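Long-range contacts in RavA (Legionella pneumophila str. Paris, PDB 6WO6), which is a Legionella pneumophila effector of undefined biochemical activity, built as an elongated all-helical protein and probably acting inside the infected host cell: residues A[46-50]-A[122-126]; A[83-87]-A[115-119]; A[32-36]-A[75-79]; A[99-103]-A[137-143]. The protein carries 2 engineered substitutions. All coordinates share one frame; numbering follows the deposited sequence.

Contact 1: A[46-50]-A[122-126]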
loop_
_atom_site.group_PDB
_atom_site.type_symbol
_atom_site.label_atom_id
_atom_site.label_comp_id
_atom_site.label_asym_id
_atom_site.label_seq_id
_atom_site.Cartn_x
_atom_site.Cartn_y
_atom_site.Cartn_z
ATOM N N SER A 46 -24.189 -4.859 19.389
ATOM C CA SER A 46 -23.411 -4.299 18.291
ATOM C C SER A 46 -23.097 -2.827 18.532
ATOM O O SER A 46 -21.953 -2.390 18.362
ATOM C CB SER A 46 -24.162 -4.484 16.973
ATOM O OG SER A 46 -24.164 -5.844 16.578
ATOM N N ARG A 47 -24.105 -2.044 18.931
ATOM C CA ARG A 47 -23.864 -0.626 19.189
ATOM C C ARG A 47 -22.920 -0.432 20.372
ATOM O O ARG A 47 -21.996 0.396 20.320
ATOM C CB ARG A 47 -25.188 0.094 19.437
ATOM C CG ARG A 47 -26.155 0.045 18.265
ATOM C CD ARG A 47 -27.489 0.631 18.670
ATOM N NE ARG A 47 -27.327 1.954 19.265
ATOM C CZ ARG A 47 -28.155 2.472 20.165
ATOM N NH1 ARG A 47 -29.202 1.776 20.587
ATOM N NH2 ARG A 47 -27.929 3.683 20.652
ATOM N N LEU A 48 -23.144 -1.193 21.446
ATOM C CA LEU A 48 -22.293 -1.135 22.626
ATOM C C LEU A 48 -20.834 -1.388 22.271
ATOM O O LEU A 48 -19.932 -0.715 22.783
ATOM C CB LEU A 48 -22.808 -2.155 23.645
ATOM C CG LEU A 48 -22.211 -2.357 25.035
ATOM C CD1 LEU A 48 -21.940 -1.041 25.699
ATOM C CD2 LEU A 48 -23.181 -3.173 25.880
ATOM N N VAL A 49 -20.583 -2.343 21.374
ATOM C CA VAL A 49 -19.207 -2.653 21.000
ATOM C C VAL A 49 -18.654 -1.621 20.017
ATOM O O VAL A 49 -17.458 -1.302 20.054
ATOM C CB VAL A 49 -19.134 -4.090 20.449
ATOM C CG1 VAL A 49 -18.101 -4.212 19.350
ATOM C CG2 VAL A 49 -18.813 -5.060 21.572
ATOM N N LEU A 50 -19.501 -1.069 19.146
ATOM C CA LEU A 50 -19.045 -0.042 18.214
ATOM C C LEU A 50 -18.554 1.192 18.956
ATOM O O LEU A 50 -17.460 1.701 18.681
ATOM C CB LEU A 50 -20.168 0.331 17.246
ATOM C CG LEU A 50 -20.276 -0.506 15.974
ATOM C CD1 LEU A 50 -21.649 -0.350 15.344
ATOM C CD2 LEU A 50 -19.191 -0.103 14.990
ATOM N N LEU A 122 -22.324 -5.616 11.998
ATOM C CA LEU A 122 -21.313 -5.115 12.923
ATOM C C LEU A 122 -19.923 -5.160 12.300
ATOM O O LEU A 122 -19.119 -4.241 12.493
ATOM C CB LEU A 122 -21.340 -5.924 14.218
ATOM C CG LEU A 122 -20.189 -5.615 15.177
ATOM C CD1 LEU A 122 -20.320 -4.208 15.742
ATOM C CD2 LEU A 122 -20.106 -6.641 16.289
ATOM N N ALA A 123 -19.619 -6.225 11.555
ATOM C CA ALA A 123 -18.323 -6.319 10.890
ATOM C C ALA A 123 -18.136 -5.177 9.900
ATOM O O ALA A 123 -17.089 -4.518 9.881
ATOM C CB ALA A 123 -18.191 -7.668 10.185
ATOM N N ILE A 124 -19.151 -4.921 9.073
ATOM C CA ILE A 124 -19.061 -3.845 8.089
ATOM C C ILE A 124 -18.951 -2.491 8.780
ATOM O O ILE A 124 -18.251 -1.590 8.301
ATOM C CB ILE A 124 -20.264 -3.898 7.130
ATOM C CG1 ILE A 124 -20.314 -5.247 6.414
ATOM C CG2 ILE A 124 -20.199 -2.760 6.127
ATOM C CD1 ILE A 124 -19.068 -5.558 5.615
ATOM N N ASP A 125 -19.633 -2.324 9.917
ATOM C CA ASP A 125 -19.566 -1.052 10.634
ATOM C C ASP A 125 -18.193 -0.834 11.261
ATOM O O ASP A 125 -17.693 0.296 11.296
ATOM C CB ASP A 125 -20.660 -0.988 11.699
ATOM C CG ASP A 125 -22.048 -0.888 11.097
ATOM O OD1 ASP A 125 -22.166 -0.342 9.980
ATOM O OD2 ASP A 125 -23.018 -1.354 11.735
ATOM N N VAL A 126 -17.571 -1.902 11.767
ATOM C CA VAL A 126 -16.209 -1.786 12.281
ATOM C C VAL A 126 -15.235 -1.501 11.143
ATOM O O VAL A 126 -14.279 -0.730 11.300
ATOM C CB VAL A 126 -15.816 -3.054 13.063
ATOM C CG1 VAL A 126 -14.356 -2.999 13.478
ATOM C CG2 VAL A 126 -16.693 -3.209 14.288
#
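Leu122 faces Ser46, Val49 and Leu50 where two nearly parallel helices, 38-51 and 120-127, pack together in the N-terminal part of this all-helical protein. The axes of the two five-residue segments approach to 10.5 Å and cross at -20°, and the contacts recur one turn later, from Leu122 to Val126. Leu122 does most of the work on its side. Its first two torsions, with CG anti to the backbone N (chi1 172°) and chi2 at 68°, together put CD1 against helix 38-51; Leu122 CD1 rests 3.6 Å from Ser46 O. Leu122 CD1 also lies 3.7 Å from Leu50 CG. The two leucines slide past each other in opposite directions, while Val49 CG1 stands a looser 4.2 Å from Leu122 CD1. Ser46 OG, hydrogen-bonded to Leu42 O in its own helix, packs 3.7 Å from Leu122 CB. Further along, Asp125 offers its aliphatic part: the Leu50 side chain crosses it at about a right angle, with Leu50 CD2 3.7 Å from Asp125 CB. Val126 completes the row. Helix 77-92 covers the flank of this interface, with Ala84 touching both Val49 and Leu122, and Ile91 touching Val126. At the far end of the contact, the methyl of Val126 that lies beside the backbone N, CG2, meets Leu50 CD2 at 4.0 Å.

Contact 2: A[83-87]-A[115-119]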
loop_
_atom_site.group_PDB
_atom_site.type_symbol
_atom_site.label_atom_id
_atom_site.label_comp_id
_atom_site.label_asym_id
_atom_site.label_seq_id
_atom_site.Cartn_x
_atom_site.Cartn_y
_atom_site.Cartn_z
ATOM N N GLN A 83 -19.705 -12.213 21.714
ATOM C CA GLN A 83 -19.483 -12.437 20.288
ATOM C C GLN A 83 -19.196 -11.126 19.559
ATOM O O GLN A 83 -18.344 -11.077 18.661
ATOM C CB GLN A 83 -20.687 -13.152 19.674
ATOM C CG GLN A 83 -20.807 -14.614 20.073
ATOM C CD GLN A 83 -22.060 -15.271 19.518
ATOM O OE1 GLN A 83 -22.013 -15.981 18.513
ATOM N NE2 GLN A 83 -23.189 -15.041 20.179
ATOM N N ALA A 84 -19.891 -10.049 19.937
ATOM C CA ALA A 84 -19.641 -8.755 19.310
ATOM C C ALA A 84 -18.238 -8.246 19.630
ATOM O O ALA A 84 -17.534 -7.733 18.743
ATOM C CB ALA A 84 -20.697 -7.745 19.757
ATOM N N TYR A 85 -17.822 -8.367 20.896
ATOM C CA TYR A 85 -16.453 -8.013 21.254
ATOM C C TYR A 85 -15.452 -8.834 20.456
ATOM O O TYR A 85 -14.415 -8.316 20.035
ATOM C CB TYR A 85 -16.211 -8.204 22.752
ATOM C CG TYR A 85 -14.739 -8.171 23.122
ATOM C CD1 TYR A 85 -14.067 -6.965 23.273
ATOM C CD2 TYR A 85 -14.019 -9.346 23.305
ATOM C CE1 TYR A 85 -12.722 -6.928 23.600
ATOM C CE2 TYR A 85 -12.675 -9.320 23.630
ATOM C CZ TYR A 85 -12.030 -8.108 23.778
ATOM O OH TYR A 85 -10.692 -8.077 24.105
ATOM N N GLN A 86 -15.738 -10.123 20.254
ATOM C CA GLN A 86 -14.846 -10.971 19.468
ATOM C C GLN A 86 -14.706 -10.444 18.047
ATOM O O GLN A 86 -13.592 -10.341 17.515
ATOM C CB GLN A 86 -15.365 -12.409 19.460
ATOM C CG GLN A 86 -15.134 -13.163 20.756
ATOM C CD GLN A 86 -13.681 -13.537 20.954
ATOM O OE1 GLN A 86 -13.202 -14.526 20.399
ATOM N NE2 GLN A 86 -12.969 -12.745 21.746
ATOM N N VAL A 87 -15.834 -10.107 17.418
ATOM C CA VAL A 87 -15.800 -9.569 16.058
ATOM C C VAL A 87 -14.919 -8.325 15.997
ATOM O O VAL A 87 -13.990 -8.235 15.178
ATOM C CB VAL A 87 -17.227 -9.270 15.561
ATOM C CG1 VAL A 87 -17.180 -8.526 14.233
ATOM C CG2 VAL A 87 -18.021 -10.559 15.428
ATOM N N LEU A 115 -19.794 -16.595 12.850
ATOM C CA LEU A 115 -19.594 -15.438 13.719
ATOM C C LEU A 115 -19.696 -14.141 12.925
ATOM O O LEU A 115 -20.383 -13.198 13.338
ATOM C CB LEU A 115 -18.242 -15.531 14.430
ATOM C CG LEU A 115 -17.872 -14.324 15.296
ATOM C CD1 LEU A 115 -18.916 -14.106 16.377
ATOM C CD2 LEU A 115 -16.489 -14.482 15.908
ATOM N N PHE A 116 -19.022 -14.078 11.775
ATOM C CA PHE A 116 -19.093 -12.915 10.899
ATOM C C PHE A 116 -20.276 -12.968 9.941
ATOM O O PHE A 116 -20.440 -12.050 9.130
ATOM C CB PHE A 116 -17.784 -12.768 10.116
ATOM C CG PHE A 116 -16.625 -12.321 10.962
ATOM C CD1 PHE A 116 -15.894 -13.238 11.697
ATOM C CD2 PHE A 116 -16.275 -10.984 11.032
ATOM C CE1 PHE A 116 -14.834 -12.830 12.482
ATOM C CE2 PHE A 116 -15.215 -10.572 11.815
ATOM C CZ PHE A 116 -14.494 -11.497 12.541
ATOM N N ASN A 117 -21.096 -14.016 10.009
ATOM C CA ASN A 117 -22.351 -14.069 9.273
ATOM C C ASN A 117 -23.513 -13.538 10.105
ATOM O O ASN A 117 -24.379 -12.829 9.581
ATOM C CB ASN A 117 -22.635 -15.506 8.827
ATOM C CG ASN A 117 -23.865 -15.614 7.947
ATOM O OD1 ASN A 117 -24.163 -14.714 7.161
ATOM N ND2 ASN A 117 -24.588 -16.721 8.076
ATOM N N ASN A 118 -23.540 -13.868 11.399
ATOM C CA ASN A 118 -24.554 -13.318 12.291
ATOM C C ASN A 118 -24.305 -11.840 12.558
ATOM O O ASN A 118 -25.242 -11.034 12.553
ATOM C CB ASN A 118 -24.577 -14.101 13.605
ATOM C CG ASN A 118 -25.010 -15.542 13.421
ATOM O OD1 ASN A 118 -25.943 -15.833 12.673
ATOM N ND2 ASN A 118 -24.330 -16.457 14.104
ATOM N N PHE A 119 -23.048 -11.467 12.794
ATOM C CA PHE A 119 -22.661 -10.087 13.076
ATOM C C PHE A 119 -22.057 -9.411 11.855
ATOM O O PHE A 119 -21.069 -8.679 11.965
ATOM C CB PHE A 119 -21.686 -10.041 14.249
ATOM C CG PHE A 119 -22.274 -10.506 15.551
ATOM C CD1 PHE A 119 -22.285 -11.852 15.881
ATOM C CD2 PHE A 119 -22.804 -9.595 16.451
ATOM C CE1 PHE A 119 -22.824 -12.282 17.081
ATOM C CE2 PHE A 119 -23.342 -10.019 17.657
ATOM C CZ PHE A 119 -23.352 -11.364 17.972
#
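In the N-terminal helical part of the protein, helix 77-92 packs against the short helix 115-118 and the turn at Phe119, which leads into helix 120-127; Gln83, Ala84 and Val87 carry its side of the contact. Val87 sits between Leu115, Phe116 and Phe119. Its two methyls part company, Val87 CG1 going to Phe116 CE2 at 3.7 Å and Val87 CG2 to Leu115 CG at 3.8 Å and Phe119 CB at 3.9 Å. Leu115, with CG anti to its own nitrogen (chi1 176°), slides past Val87 and brings Leu115 CD1 within 3.8 Å of Gln83 O. Phe116 is backed by a ring stack with Phe111. The Phe119 ring lies against the first turn of segment 83-87, with the peptide atoms Gln83 C and Ala84 N over one of its faces and Ala84 CB 4.1 Å from Phe119 CE2; Leu42 and Ser46 of helix 38-51 also touch it. Across this ring the Gln83 side chain runs at about a right angle, its amide plane turned 71° from the ring, and its NE2 makes a weak hydrogen bond to Ser79 O in its own helix. Nearer the backbone, Gln83 CB lies 3.5 Å from Phe119 CE1.

Contact 3: A[32-36]-A[75-79]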
loop_
_atom_site.group_PDB
_atom_site.type_symbol
_atom_site.label_atom_id
_atom_site.label_comp_id
_atom_site.label_asym_id
_atom_site.label_seq_id
_atom_site.Cartn_x
_atom_site.Cartn_y
_atom_site.Cartn_z
ATOM N N GLU A 32 -33.155 -7.289 33.053
ATOM C CA GLU A 32 -33.829 -6.563 31.983
ATOM C C GLU A 32 -33.104 -6.710 30.651
ATOM O O GLU A 32 -33.752 -6.716 29.600
ATOM C CB GLU A 32 -33.976 -5.090 32.356
ATOM C CG GLU A 32 -34.975 -4.842 33.478
ATOM C CD GLU A 32 -36.393 -5.243 33.100
ATOM O OE1 GLU A 32 -36.802 -4.969 31.953
ATOM O OE2 GLU A 32 -37.097 -5.839 33.943
ATOM N N LEU A 33 -31.773 -6.829 30.670
ATOM C CA LEU A 33 -31.045 -7.108 29.434
ATOM C C LEU A 33 -31.415 -8.476 28.878
ATOM O O LEU A 33 -31.516 -8.654 27.658
ATOM C CB LEU A 33 -29.535 -7.029 29.667
ATOM C CG LEU A 33 -28.865 -5.656 29.685
ATOM C CD1 LEU A 33 -27.467 -5.767 30.269
ATOM C CD2 LEU A 33 -28.818 -5.057 28.287
ATOM N N ASN A 34 -31.611 -9.460 29.759
ATOM C CA ASN A 34 -31.995 -10.794 29.317
ATOM C C ASN A 34 -33.447 -10.866 28.873
ATOM O O ASN A 34 -33.821 -11.817 28.180
ATOM C CB ASN A 34 -31.736 -11.818 30.425
ATOM C CG ASN A 34 -30.260 -12.009 30.704
ATOM O OD1 ASN A 34 -29.411 -11.628 29.897
ATOM N ND2 ASN A 34 -29.946 -12.605 31.848
ATOM N N LYS A 35 -34.272 -9.890 29.253
ATOM C CA LYS A 35 -35.642 -9.828 28.750
ATOM C C LYS A 35 -35.741 -9.270 27.325
ATOM O O LYS A 35 -36.857 -9.044 26.844
ATOM C CB LYS A 35 -36.512 -8.993 29.696
ATOM C CG LYS A 35 -36.711 -9.615 31.069
ATOM C CD LYS A 35 -37.338 -8.626 32.041
ATOM C CE LYS A 35 -38.712 -8.174 31.574
ATOM N NZ LYS A 35 -39.369 -7.292 32.579
ATOM N N LEU A 36 -34.620 -9.049 26.642
ATOM C CA LEU A 36 -34.629 -8.489 25.296
ATOM C C LEU A 36 -34.802 -9.579 24.245
ATOM O O LEU A 36 -34.341 -10.711 24.414
ATOM C CB LEU A 36 -33.333 -7.724 25.014
ATOM C CG LEU A 36 -33.082 -6.380 25.701
ATOM C CD1 LEU A 36 -31.656 -5.927 25.441
ATOM C CD2 LEU A 36 -34.067 -5.328 25.218
ATOM N N ASP A 75 -27.406 -17.903 24.998
ATOM C CA ASP A 75 -28.787 -17.497 24.761
ATOM C C ASP A 75 -29.084 -16.169 25.446
ATOM O O ASP A 75 -30.027 -15.464 25.072
ATOM C CB ASP A 75 -29.756 -18.574 25.252
ATOM C CG ASP A 75 -30.673 -19.081 24.154
ATOM O OD1 ASP A 75 -30.563 -18.590 23.010
ATOM O OD2 ASP A 75 -31.504 -19.971 24.435
ATOM N N THR A 76 -28.287 -15.824 26.454
ATOM C CA THR A 76 -28.467 -14.586 27.195
ATOM C C THR A 76 -27.793 -13.426 26.464
ATOM O O THR A 76 -27.201 -13.586 25.394
ATOM C CB THR A 76 -27.916 -14.730 28.610
ATOM O OG1 THR A 76 -26.581 -15.251 28.550
ATOM C CG2 THR A 76 -28.790 -15.670 29.431
ATOM N N PHE A 77 -27.881 -12.233 27.058
ATOM C CA PHE A 77 -27.264 -11.059 26.450
ATOM C C PHE A 77 -25.745 -11.127 26.501
ATOM O O PHE A 77 -25.069 -10.569 25.626
ATOM C CB PHE A 77 -27.759 -9.788 27.139
ATOM C CG PHE A 77 -27.183 -8.526 26.566
ATOM C CD1 PHE A 77 -27.728 -7.955 25.427
ATOM C CD2 PHE A 77 -26.094 -7.906 27.166
ATOM C CE1 PHE A 77 -27.197 -6.790 24.893
ATOM C CE2 PHE A 77 -25.559 -6.742 26.636
ATOM C CZ PHE A 77 -26.113 -6.183 25.498
ATOM N N HIS A 78 -25.189 -11.793 27.517
ATOM C CA HIS A 78 -23.738 -11.903 27.622
ATOM C C HIS A 78 -23.147 -12.618 26.414
ATOM O O HIS A 78 -22.054 -12.269 25.953
ATOM C CB HIS A 78 -23.358 -12.626 28.914
ATOM C CG HIS A 78 -21.886 -12.850 29.067
ATOM N ND1 HIS A 78 -21.239 -13.945 28.534
ATOM C CD2 HIS A 78 -20.934 -12.119 29.695
ATOM C CE1 HIS A 78 -19.953 -13.879 28.826
ATOM N NE2 HIS A 78 -19.741 -12.781 29.529
ATOM N N SER A 79 -23.857 -13.618 25.885
ATOM C CA SER A 79 -23.391 -14.317 24.692
ATOM C C SER A 79 -23.264 -13.360 23.511
ATOM O O SER A 79 -22.234 -13.330 22.821
ATOM C CB SER A 79 -24.345 -15.465 24.363
ATOM O OG SER A 79 -23.946 -16.153 23.192
#
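Leu33 places a methyl squarely over the Phe77 ring, the central feature of the contact between the end of helix 30-34 and the start of helix 77-92. In this CH-pi contact Leu33 CD2 lies 3.9 Å from the Phe77 ring centroid and only 5° off the ring normal, while the other methyl, Leu33 CD1, is 4.0 Å from Phe77 CD2. Phe77 turns its ring into this position by holding CG anti to the backbone N (chi1 -179°); Leu36 CD1 lies 4.4 Å from Phe77 CD1, obliquely placed, and Leu44 of helix 38-51 packs on the ring as well. Beside the ring, Asn34 and Thr76 lie side by side and point the same way. Asn34 OD1 accepts a hydrogen bond from Phe77 N, 3.3 Å long and nearly straight at the hydrogen, with the donor tilted from the amide's carbonyl plane. Asn34 OD1 also sits 3.7 Å from Thr76 CB. Thr76 holds the N-cap position, but its side chain makes no capping bond; OG1 is hydrogen-bonded to Asp72 OD1 and Asp73 O in the preceding loop. An amide from a different helix thus supplies an acceptor for a backbone N-H at the beginning of helix 77-92. The CH-pi contact packs beside it, so the end of helix 30-34 meets the start of helix 77-92 through both polar and apolar contacts.

Contact 4: A[99-103]-A[137-143]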
loop_
_atom_site.group_PDB
_atom_site.type_symbol
_atom_site.label_atom_id
_atom_site.label_comp_id
_atom_site.label_asym_id
_atom_site.label_seq_id
_atom_site.Cartn_x
_atom_site.Cartn_y
_atom_site.Cartn_z
ATOM N N ASN A 99 1.105 -6.703 16.067
ATOM C CA ASN A 99 0.816 -7.874 15.253
ATOM C C ASN A 99 1.649 -7.823 13.978
ATOM O O ASN A 99 1.621 -6.828 13.246
ATOM C CB ASN A 99 -0.673 -7.949 14.916
ATOM C CG ASN A 99 -1.049 -9.243 14.221
ATOM O OD1 ASN A 99 -0.279 -10.204 14.214
ATOM N ND2 ASN A 99 -2.239 -9.276 13.635
ATOM N N ILE A 100 2.381 -8.903 13.714
ATOM C CA ILE A 100 3.358 -8.930 12.632
ATOM C C ILE A 100 2.741 -9.547 11.384
ATOM O O ILE A 100 3.076 -9.161 10.258
ATOM C CB ILE A 100 4.629 -9.694 13.056
ATOM C CG1 ILE A 100 5.199 -9.122 14.358
ATOM C CG2 ILE A 100 5.682 -9.642 11.957
ATOM C CD1 ILE A 100 4.763 -9.861 15.612
ATOM N N ASN A 101 1.831 -10.505 11.570
ATOM C CA ASN A 101 1.258 -11.279 10.469
ATOM C C ASN A 101 -0.260 -11.316 10.588
ATOM O O ASN A 101 -0.833 -12.285 11.107
ATOM C CB ASN A 101 1.837 -12.695 10.440
ATOM C CG ASN A 101 3.339 -12.705 10.220
ATOM O OD1 ASN A 101 3.882 -11.842 9.530
ATOM N ND2 ASN A 101 4.017 -13.685 10.806
ATOM N N PRO A 102 -0.949 -10.273 10.112
ATOM C CA PRO A 102 -2.421 -10.335 10.086
ATOM C C PRO A 102 -2.947 -11.307 9.045
ATOM O O PRO A 102 -3.978 -11.964 9.264
ATOM C CB PRO A 102 -2.827 -8.886 9.772
ATOM C CG PRO A 102 -1.587 -8.058 9.997
ATOM C CD PRO A 102 -0.442 -8.960 9.687
ATOM N N HIS A 103 -2.261 -11.407 7.903
ATOM C CA HIS A 103 -2.639 -12.375 6.883
ATOM C C HIS A 103 -2.669 -13.789 7.439
ATOM O O HIS A 103 -3.481 -14.609 7.001
ATOM C CB HIS A 103 -1.669 -12.296 5.706
ATOM C CG HIS A 103 -0.263 -12.667 6.063
ATOM N ND1 HIS A 103 0.616 -11.777 6.639
ATOM C CD2 HIS A 103 0.409 -13.835 5.939
ATOM C CE1 HIS A 103 1.773 -12.379 6.849
ATOM N NE2 HIS A 103 1.674 -13.629 6.433
ATOM N N ARG A 137 -2.206 -2.553 5.066
ATOM C CA ARG A 137 -1.450 -3.419 5.966
ATOM C C ARG A 137 -1.337 -4.834 5.407
ATOM O O ARG A 137 -0.261 -5.449 5.451
ATOM C CB ARG A 137 -2.110 -3.440 7.345
ATOM C CG ARG A 137 -1.274 -4.109 8.416
ATOM C CD ARG A 137 -0.271 -3.137 9.016
ATOM N NE ARG A 137 0.752 -3.821 9.802
ATOM C CZ ARG A 137 0.555 -4.320 11.019
ATOM N NH1 ARG A 137 -0.636 -4.222 11.597
ATOM N NH2 ARG A 137 1.548 -4.925 11.656
ATOM N N LEU A 138 -2.440 -5.364 4.873
ATOM C CA LEU A 138 -2.416 -6.709 4.309
ATOM C C LEU A 138 -1.508 -6.778 3.088
ATOM O O LEU A 138 -0.763 -7.748 2.919
ATOM C CB LEU A 138 -3.833 -7.162 3.955
ATOM C CG LEU A 138 -4.796 -7.392 5.123
ATOM C CD1 LEU A 138 -6.140 -7.900 4.623
ATOM C CD2 LEU A 138 -4.195 -8.358 6.138
ATOM N N ALA A 139 -1.551 -5.756 2.228
ATOM C CA ALA A 139 -0.637 -5.725 1.092
ATOM C C ALA A 139 0.812 -5.644 1.548
ATOM O O ALA A 139 1.703 -6.192 0.887
ATOM C CB ALA A 139 -0.974 -4.550 0.174
ATOM N N GLU A 140 1.066 -4.983 2.679
ATOM C CA GLU A 140 2.437 -4.847 3.155
ATOM C C GLU A 140 2.967 -6.152 3.737
ATOM O O GLU A 140 4.136 -6.495 3.528
ATOM C CB GLU A 140 2.526 -3.727 4.191
ATOM C CG GLU A 140 2.418 -2.330 3.603
ATOM C CD GLU A 140 2.460 -1.241 4.662
ATOM O OE1 GLU A 140 2.201 -1.547 5.846
ATOM O OE2 GLU A 140 2.755 -0.079 4.308
ATOM N N THR A 141 2.135 -6.896 4.471
ATOM C CA THR A 141 2.652 -8.044 5.214
ATOM C C THR A 141 2.391 -9.397 4.560
ATOM O O THR A 141 3.063 -10.371 4.918
ATOM C CB THR A 141 2.075 -8.064 6.636
ATOM O OG1 THR A 141 0.684 -8.404 6.587
ATOM C CG2 THR A 141 2.240 -6.703 7.298
ATOM N N THR A 142 1.455 -9.495 3.621
ATOM C CA THR A 142 1.111 -10.801 3.053
ATOM C C THR A 142 2.165 -11.240 2.042
ATOM O O THR A 142 2.501 -10.474 1.134
ATOM C CB THR A 142 -0.250 -10.756 2.368
ATOM O OG1 THR A 142 -1.236 -10.265 3.285
ATOM C CG2 THR A 142 -0.646 -12.142 1.881
ATOM N N PRO A 143 2.699 -12.458 2.159
ATOM C CA PRO A 143 3.577 -12.981 1.107
ATOM C C PRO A 143 2.827 -13.125 -0.208
ATOM O O PRO A 143 1.595 -13.161 -0.254
ATOM C CB PRO A 143 4.016 -14.347 1.651
ATOM C CG PRO A 143 3.809 -14.256 3.129
ATOM C CD PRO A 143 2.612 -13.369 3.312
#
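Arg137 NH2 and Asn99 O are modelled as the shortest polar pair between helix 131-141 and the loop entering helix 102-107, a doubtful bond at 2.5 Å and bent to 133°. The oxygen lies at the edge of the guanidinium, near its plane. The chain bends at chi2 (84°) to bring the group across, NH1 bonds to Asp96 O, and Pro102 CG lies over one face of the guanidinium. His103 ND1 and Thr141 OG1 make a weak hydrogen bond of 3.4 Å, either group possibly the donor. Thr142 OG1 turns back to Leu138 O at 2.6 Å, which also accepts from Thr142 N, the two donors reaching it from opposite faces of its plane. Packing spreads from there. One face of the His103 imidazole carries two CH-pi contacts, Thr142 CA at 3.9 Å and Pro143 CD at 3.6 Å from the ring centroid, the proline crossing at about a right angle. Pro102 CB meets Leu138 CD2 at 3.9 Å, and Val150 of helix 147-157 touches both His103 and Thr142. NH1 and, if the short bond is real, NH2 both reach main-chain oxygens, so Arg137 probably ties helix 131-141 to the backbone of the loop before helix 102-107; the imidazole joins the turn that ends helix 131-141 through CH-pi contacts on one face and its weak bond to Thr141.

Contacts 1, 2 and 3 lie on the same side of the chain's centre, whereas contact 4 sits much nearer that centre, its own centre over 20 Å from those of the others. Helix 77-92 serves contacts 2 and 3, and flanks contact 1; contacts 1 and 2 touch directly, and contacts 1 and 3 meet at Leu48 and Phe77. None of the four is wholly buried. Contact 1 joins two helix sides; contact 2 sets a helix against a short helix and the turn after it, and neither has hydrogen bonds between its segments. In contacts 3 and 4 hydrogen bonds from side chains to backbone atoms, plus one weak side-chain pair in contact 4, stand beside CH-pi packing.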